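Local coordinates for protein ADP-dependent L-serine kinase SerK (Thermococcus kodakarensis KOD1, PDB 5X0J) that phosphorylates free L-serine with ADP as the phosphate donor, giving O-phospho-L-serine and AMP in the first step of cysteine biosynthesis from serine, at residues L176-L181 and S219-R224; P104-D109 and Y196-K201. The protein carries 1 engineered substitution. All coordinates share one frame; numbering follows the deposited sequence. Where two conformers were deposited one is given.

Interaction 1. Residues L176-L181 and S219-R224; sequences LIYYGL and SPKTTR. With SEP (phosphoserine), chain C.
The Y178 ring carries the K221 side chain over one face, and at its edge, in the ring plane, sits a water. CG of K221 makes a CH-pi contact 3.9 Å from the Y178 ring centroid, only 15° off the normal, while K221 CB rests nearer the rim, 3.6 Å from Y178 CD2. The contact sets the phosphoserine-binding loop, which begins with a type II beta turn from S219 to T222, beside the end of strand 175-179 in the antiparallel sheet. The water is hydrogen-bonded to Y178 OH at 2.7 Å and donates to P220 O, tying the phenol end to the turn. Beyond the ring, K221 bends at chi2 (-64°), which turns CD off toward the phosphoserine. K221 NZ then bonds to O1P of the ligand at 2.9 Å and weakly to O2P, and salt bridges to E36 and E4 hold the same ammonium. One residue past the turn, T223 OG1 takes a hydrogen bond from the ligand's amino N at 2.9 Å, so the loop holds the phosphate and the amino group of the product. Farther along, the R224 guanidinium lies obliquely by the backbone of G180, with NE bonded to T101 O of strand 98-107. CD2 of L181 packs 3.8 Å from R224 NH2.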
loop_
_atom_site.group_PDB
_atom_site.type_symbol
_atom_site.label_atom_id
_atom_site.label_comp_id
_atom_site.label_asym_id
_atom_site.label_seq_id
_atom_site.Cartn_x
_atom_site.Cartn_y
_atom_site.Cartn_z
ATOM N N LEU A 176 3.543 -3.327 -12.315
ATOM C CA LEU A 176 3.806 -2.951 -10.925
ATOM C C LEU A 176 2.966 -3.829 -10.005
ATOM O O LEU A 176 1.735 -3.858 -10.117
ATOM C CB LEU A 176 3.468 -1.477 -10.706
ATOM C CG LEU A 176 3.591 -0.900 -9.292
ATOM C CD1 LEU A 176 4.993 -1.059 -8.727
ATOM C CD2 LEU A 176 3.184 0.566 -9.317
ATOM N N ILE A 177 3.641 -4.550 -9.107
ATOM C CA ILE A 177 2.994 -5.454 -8.156
ATOM C C ILE A 177 3.569 -5.169 -6.776
ATOM O O ILE A 177 4.775 -4.947 -6.650
ATOM C CB ILE A 177 3.260 -6.941 -8.499
ATOM C CG1 ILE A 177 2.846 -7.251 -9.946
ATOM C CG2 ILE A 177 2.549 -7.867 -7.511
ATOM C CD1 ILE A 177 3.262 -8.619 -10.452
ATOM N N TYR A 178 2.725 -5.192 -5.748
ATOM C CA TYR A 178 3.170 -4.991 -4.375
ATOM C C TYR A 178 3.106 -6.317 -3.612
ATOM O O TYR A 178 2.066 -6.981 -3.607
ATOM C CB TYR A 178 2.315 -3.921 -3.690
ATOM C CG TYR A 178 2.739 -2.513 -4.039
ATOM C CD1 TYR A 178 2.336 -1.912 -5.232
ATOM C CD2 TYR A 178 3.545 -1.791 -3.177
ATOM C CE1 TYR A 178 2.733 -0.617 -5.552
ATOM C CE2 TYR A 178 3.945 -0.492 -3.474
ATOM C CZ TYR A 178 3.534 0.093 -4.664
ATOM O OH TYR A 178 3.928 1.388 -4.963
ATOM N N TYR A 179 4.218 -6.695 -2.976
ATOM C CA TYR A 179 4.317 -7.951 -2.223
ATOM C C TYR A 179 4.315 -7.721 -0.733
ATOM O O TYR A 179 5.041 -6.873 -0.252
ATOM C CB TYR A 179 5.615 -8.692 -2.582
ATOM C CG TYR A 179 5.557 -9.383 -3.917
ATOM C CD1 TYR A 179 5.726 -8.669 -5.098
ATOM C CD2 TYR A 179 5.306 -10.752 -4.006
ATOM C CE1 TYR A 179 5.647 -9.302 -6.332
ATOM C CE2 TYR A 179 5.241 -11.394 -5.230
ATOM C CZ TYR A 179 5.416 -10.668 -6.391
ATOM O OH TYR A 179 5.326 -11.303 -7.612
ATOM N N GLY A 180 3.523 -8.500 0.001
ATOM C CA GLY A 180 3.575 -8.480 1.452
ATOM C C GLY A 180 4.845 -9.060 2.054
ATOM O O GLY A 180 5.299 -8.611 3.098
ATOM N N LEU A 181 5.420 -10.069 1.388
ATOM C CA LEU A 181 6.617 -10.768 1.882
ATOM C C LEU A 181 7.688 -10.763 0.805
ATOM O O LEU A 181 7.438 -11.178 -0.327
ATOM C CB LEU A 181 6.275 -12.212 2.239
ATOM C CG LEU A 181 5.277 -12.435 3.373
ATOM C CD1 LEU A 181 4.987 -13.930 3.493
ATOM C CD2 LEU A 181 5.794 -11.871 4.684
ATOM N N SER A 219 4.564 7.300 1.413
ATOM C CA SER A 219 4.441 6.816 0.045
ATOM C C SER A 219 3.425 5.648 0.010
ATOM O O SER A 219 3.093 5.079 1.059
ATOM C CB SER A 219 5.819 6.398 -0.498
ATOM O OG SER A 219 6.256 5.180 0.073
ATOM N N PRO A 220 2.924 5.299 -1.188
ATOM C CA PRO A 220 1.874 4.275 -1.249
ATOM C C PRO A 220 2.279 2.947 -0.625
ATOM O O PRO A 220 3.446 2.524 -0.712
ATOM C CB PRO A 220 1.603 4.130 -2.750
ATOM C CG PRO A 220 2.071 5.401 -3.350
ATOM C CD PRO A 220 3.259 5.799 -2.531
ATOM N N LYS A 221 1.303 2.298 0.008
ATOM C CA LYS A 221 1.432 0.925 0.503
ATOM C C LYS A 221 2.524 0.756 1.564
ATOM O O LYS A 221 3.063 -0.327 1.757
ATOM C CB LYS A 221 1.644 -0.040 -0.674
ATOM C CG LYS A 221 0.570 0.019 -1.753
ATOM C CD LYS A 221 -0.784 -0.420 -1.225
ATOM C CE LYS A 221 -1.762 -0.583 -2.363
ATOM N NZ LYS A 221 -3.091 -1.068 -1.881
ATOM N N THR A 222 2.853 1.837 2.261
ATOM C CA THR A 222 3.852 1.777 3.316
ATOM C C THR A 222 3.427 0.839 4.444
ATOM O O THR A 222 4.228 0.021 4.897
ATOM C CB THR A 222 4.175 3.192 3.828
ATOM O OG1 THR A 222 4.857 3.905 2.793
ATOM C CG2 THR A 222 5.023 3.164 5.096
ATOM N N THR A 223 2.176 0.937 4.881
ATOM C CA THR A 223 1.675 0.071 5.938
ATOM C C THR A 223 0.971 -1.163 5.375
ATOM O O THR A 223 0.211 -1.076 4.417
ATOM C CB THR A 223 0.670 0.800 6.831
ATOM O OG1 THR A 223 -0.428 1.251 6.035
ATOM C CG2 THR A 223 1.302 1.991 7.517
ATOM N N ARG A 224 1.264 -2.311 5.975
ATOM C CA ARG A 224 0.525 -3.532 5.724
ATOM C C ARG A 224 0.044 -4.015 7.082
ATOM O O ARG A 224 0.781 -4.663 7.808
ATOM C CB ARG A 224 1.389 -4.593 5.027
ATOM C CG ARG A 224 0.652 -5.897 4.764
ATOM C CD ARG A 224 1.438 -6.849 3.872
ATOM N NE ARG A 224 2.625 -7.420 4.503
ATOM C CZ ARG A 224 2.638 -8.446 5.355
ATOM N NH1 ARG A 224 1.526 -9.044 5.736
ATOM N NH2 ARG A 224 3.797 -8.879 5.851
HETATM N N SEP C . -2.764 0.464 4.596
HETATM C CA SEP C . -3.015 -0.735 3.738
HETATM C CB SEP C . -2.186 -0.616 2.458
HETATM O OG SEP C . -2.543 0.589 1.784
HETATM C C SEP C . -2.731 -1.999 4.506
HETATM O O SEP C . -2.552 -3.071 3.895
HETATM O OXT SEP C . -2.674 -1.989 5.750
HETATM P P SEP C . -3.991 0.751 1.070
HETATM O O1P SEP C . -4.403 -0.658 0.672
HETATM O O2P SEP C . -3.665 1.644 -0.083
HETATM O O3P SEP C . -4.873 1.395 2.110
HETATM O O HOH W 1 5.181 2.560 -2.889
#

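Interaction 2. Residues P104-D109 and Y196-K201; sequences PAFKGD and YVFIRK
F106 and Y196 pair across antiparallel strands 104-107 and 196-199 as a hydrogen-bonded pair, within the sheet of the C-terminal domain. F106 N donates to Y196 O at 3.0 Å and Y196 N returns a bond to F106 O; two residues along, F198 N reaches P104 O at 2.7 Å, with the donor nearly in line with the carbonyl. A105 and V197 form the non-hydrogen-bonded pair between, their side chains on the other face from F106 and Y196. From CB of F106, CG stands between the backbone N and the carbonyl carbon (chi1 66°), and from there the ring lies beside the Y196 side chain. CD2 of its ring comes alongside F198 CE1, CE2 meets F198 CE1 at 3.7 Å, and CE2 and CZ both rest 3.5 Å from Y196 CB, which lies over the ring face. The F106 and Y196 rings are near parallel (21°) but slid apart, so they barely overlap. F198 CE1 instead approaches the edge of the F106 ring, while L165 and V161 of helix 155-170 pack on F198. P104 crosses F198 at about a right angle, its CD 3.9 Å from F198 CB.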
loop_
_atom_site.group_PDB
_atom_site.type_symbol
_atom_site.label_atom_id
_atom_site.label_comp_id
_atom_site.label_asym_id
_atom_site.label_seq_id
_atom_site.Cartn_x
_atom_site.Cartn_y
_atom_site.Cartn_z
ATOM N N PRO A 104 7.205 -2.660 -3.232
ATOM C CA PRO A 104 6.964 -2.474 -4.661
ATOM C C PRO A 104 7.865 -3.404 -5.455
ATOM O O PRO A 104 9.011 -3.636 -5.051
ATOM C CB PRO A 104 7.346 -1.006 -4.919
ATOM C CG PRO A 104 7.515 -0.377 -3.582
ATOM C CD PRO A 104 7.785 -1.457 -2.600
ATOM N N ALA A 105 7.367 -3.901 -6.578
ATOM C CA ALA A 105 8.134 -4.802 -7.447
ATOM C C ALA A 105 7.700 -4.594 -8.877
ATOM O O ALA A 105 6.603 -4.116 -9.135
ATOM C CB ALA A 105 7.922 -6.249 -7.045
ATOM N N PHE A 106 8.554 -4.974 -9.819
ATOM C CA PHE A 106 8.189 -4.837 -11.216
ATOM C C PHE A 106 8.689 -5.955 -12.092
ATOM O O PHE A 106 9.737 -6.568 -11.816
ATOM C CB PHE A 106 8.617 -3.479 -11.797
ATOM C CG PHE A 106 10.103 -3.263 -11.872
ATOM C CD1 PHE A 106 10.832 -3.689 -12.980
ATOM C CD2 PHE A 106 10.770 -2.599 -10.860
ATOM C CE1 PHE A 106 12.205 -3.476 -13.053
ATOM C CE2 PHE A 106 12.138 -2.380 -10.930
ATOM C CZ PHE A 106 12.856 -2.817 -12.031
ATOM N N LYS A 107 7.914 -6.195 -13.147
ATOM C CA LYS A 107 8.364 -6.917 -14.318
ATOM C C LYS A 107 8.615 -5.838 -15.368
ATOM O O LYS A 107 7.706 -5.085 -15.728
ATOM C CB LYS A 107 7.299 -7.912 -14.788
ATOM C CG LYS A 107 7.707 -8.778 -15.967
ATOM C CD LYS A 107 8.694 -9.870 -15.581
ATOM C CE LYS A 107 9.344 -10.471 -16.818
ATOM N NZ LYS A 107 10.419 -11.435 -16.482
ATOM N N GLY A 108 9.857 -5.756 -15.836
ATOM C CA GLY A 108 10.256 -4.765 -16.828
ATOM C C GLY A 108 11.752 -4.556 -16.850
ATOM O O GLY A 108 12.507 -5.296 -16.206
ATOM N N ASP A 109 12.181 -3.540 -17.595
ATOM C CA ASP A 109 13.602 -3.324 -17.833
ATOM C C ASP A 109 14.246 -2.507 -16.710
ATOM O O ASP A 109 13.900 -1.333 -16.521
ATOM C CB ASP A 109 13.836 -2.618 -19.159
ATOM C CG ASP A 109 15.308 -2.475 -19.462
ATOM O OD1 ASP A 109 15.964 -3.504 -19.711
ATOM O OD2 ASP A 109 15.828 -1.351 -19.412
ATOM N N TYR A 196 12.515 -7.300 -10.315
ATOM C CA TYR A 196 13.114 -6.561 -9.201
ATOM C C TYR A 196 12.086 -6.266 -8.135
ATOM O O TYR A 196 10.903 -6.120 -8.433
ATOM C CB TYR A 196 13.767 -5.256 -9.711
ATOM C CG TYR A 196 15.154 -5.530 -10.224
ATOM C CD1 TYR A 196 15.360 -5.962 -11.529
ATOM C CD2 TYR A 196 16.252 -5.444 -9.378
ATOM C CE1 TYR A 196 16.635 -6.282 -11.978
ATOM C CE2 TYR A 196 17.530 -5.759 -9.816
ATOM C CZ TYR A 196 17.710 -6.176 -11.118
ATOM O OH TYR A 196 18.965 -6.510 -11.556
ATOM N N VAL A 197 12.552 -6.213 -6.890
ATOM C CA VAL A 197 11.723 -5.810 -5.756
ATOM C C VAL A 197 12.446 -4.682 -5.007
ATOM O O VAL A 197 13.677 -4.617 -5.004
ATOM C CB VAL A 197 11.381 -7.024 -4.843
ATOM C CG1 VAL A 197 12.618 -7.599 -4.174
ATOM C CG2 VAL A 197 10.359 -6.642 -3.776
ATOM N N PHE A 198 11.673 -3.780 -4.414
ATOM C CA PHE A 198 12.179 -2.668 -3.619
ATOM C C PHE A 198 11.927 -2.980 -2.147
ATOM O O PHE A 198 10.763 -3.061 -1.725
ATOM C CB PHE A 198 11.470 -1.363 -3.968
ATOM C CG PHE A 198 11.809 -0.794 -5.316
ATOM C CD1 PHE A 198 11.168 -1.244 -6.446
ATOM C CD2 PHE A 198 12.724 0.249 -5.438
ATOM C CE1 PHE A 198 11.448 -0.696 -7.691
ATOM C CE2 PHE A 198 13.002 0.805 -6.674
ATOM C CZ PHE A 198 12.357 0.334 -7.805
ATOM N N ILE A 199 12.997 -3.127 -1.372
ATOM C CA ILE A 199 12.913 -3.474 0.050
ATOM C C ILE A 199 12.992 -2.209 0.897
ATOM O O ILE A 199 13.833 -1.336 0.654
ATOM C CB ILE A 199 14.058 -4.425 0.461
ATOM C CG1 ILE A 199 14.082 -5.692 -0.414
ATOM C CG2 ILE A 199 13.997 -4.762 1.952
ATOM C CD1 ILE A 199 12.838 -6.548 -0.374
ATOM N N ARG A 200 12.119 -2.108 1.896
ATOM C CA ARG A 200 12.122 -1.010 2.864
ATOM C C ARG A 200 11.774 -1.543 4.240
ATOM O O ARG A 200 11.067 -2.545 4.356
ATOM C CB ARG A 200 11.103 0.062 2.476
ATOM C CG ARG A 200 9.709 -0.489 2.195
ATOM C CD ARG A 200 8.701 0.643 2.142
ATOM N NE ARG A 200 7.479 0.245 1.450
ATOM C CZ ARG A 200 6.636 1.085 0.851
ATOM N NH1 ARG A 200 6.864 2.399 0.860
ATOM N NH2 ARG A 200 5.575 0.602 0.215
ATOM N N LYS A 201 12.267 -0.871 5.271
ATOM C CA LYS A 201 11.868 -1.138 6.652
ATOM C C LYS A 201 10.396 -0.784 6.798
ATOM O O LYS A 201 9.919 0.166 6.178
ATOM C CB LYS A 201 12.715 -0.309 7.625
ATOM C CG LYS A 201 12.477 -0.591 9.106
ATOM C CD LYS A 201 13.247 0.383 9.991
ATOM C CE LYS A 201 13.078 0.059 11.471
ATOM N NZ LYS A 201 11.662 0.102 11.929
#

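In the fold
Both contacts use the same antiparallel sheet: strand 98-107 pairs with 196-199 in interaction 2 and with 175-179, the strand of interaction 1, on its other edge, where I177 N lies 3.0 Å from A105 O, a probable hydrogen bond. Interaction 2 is buried throughout, held by main-chain bonds and aromatic packing; interaction 1 is partly buried, and there a loop meets a strand end through a lysine on a ring and a shared water, while the loop's other side binds the ligand. R200 joins them. Its side chain starts just past strand 196-199, and the guanidinium bonds S219 OG and P220 O of the turn, as well as W102 O, linking the sheet core to the phosphoserine loop.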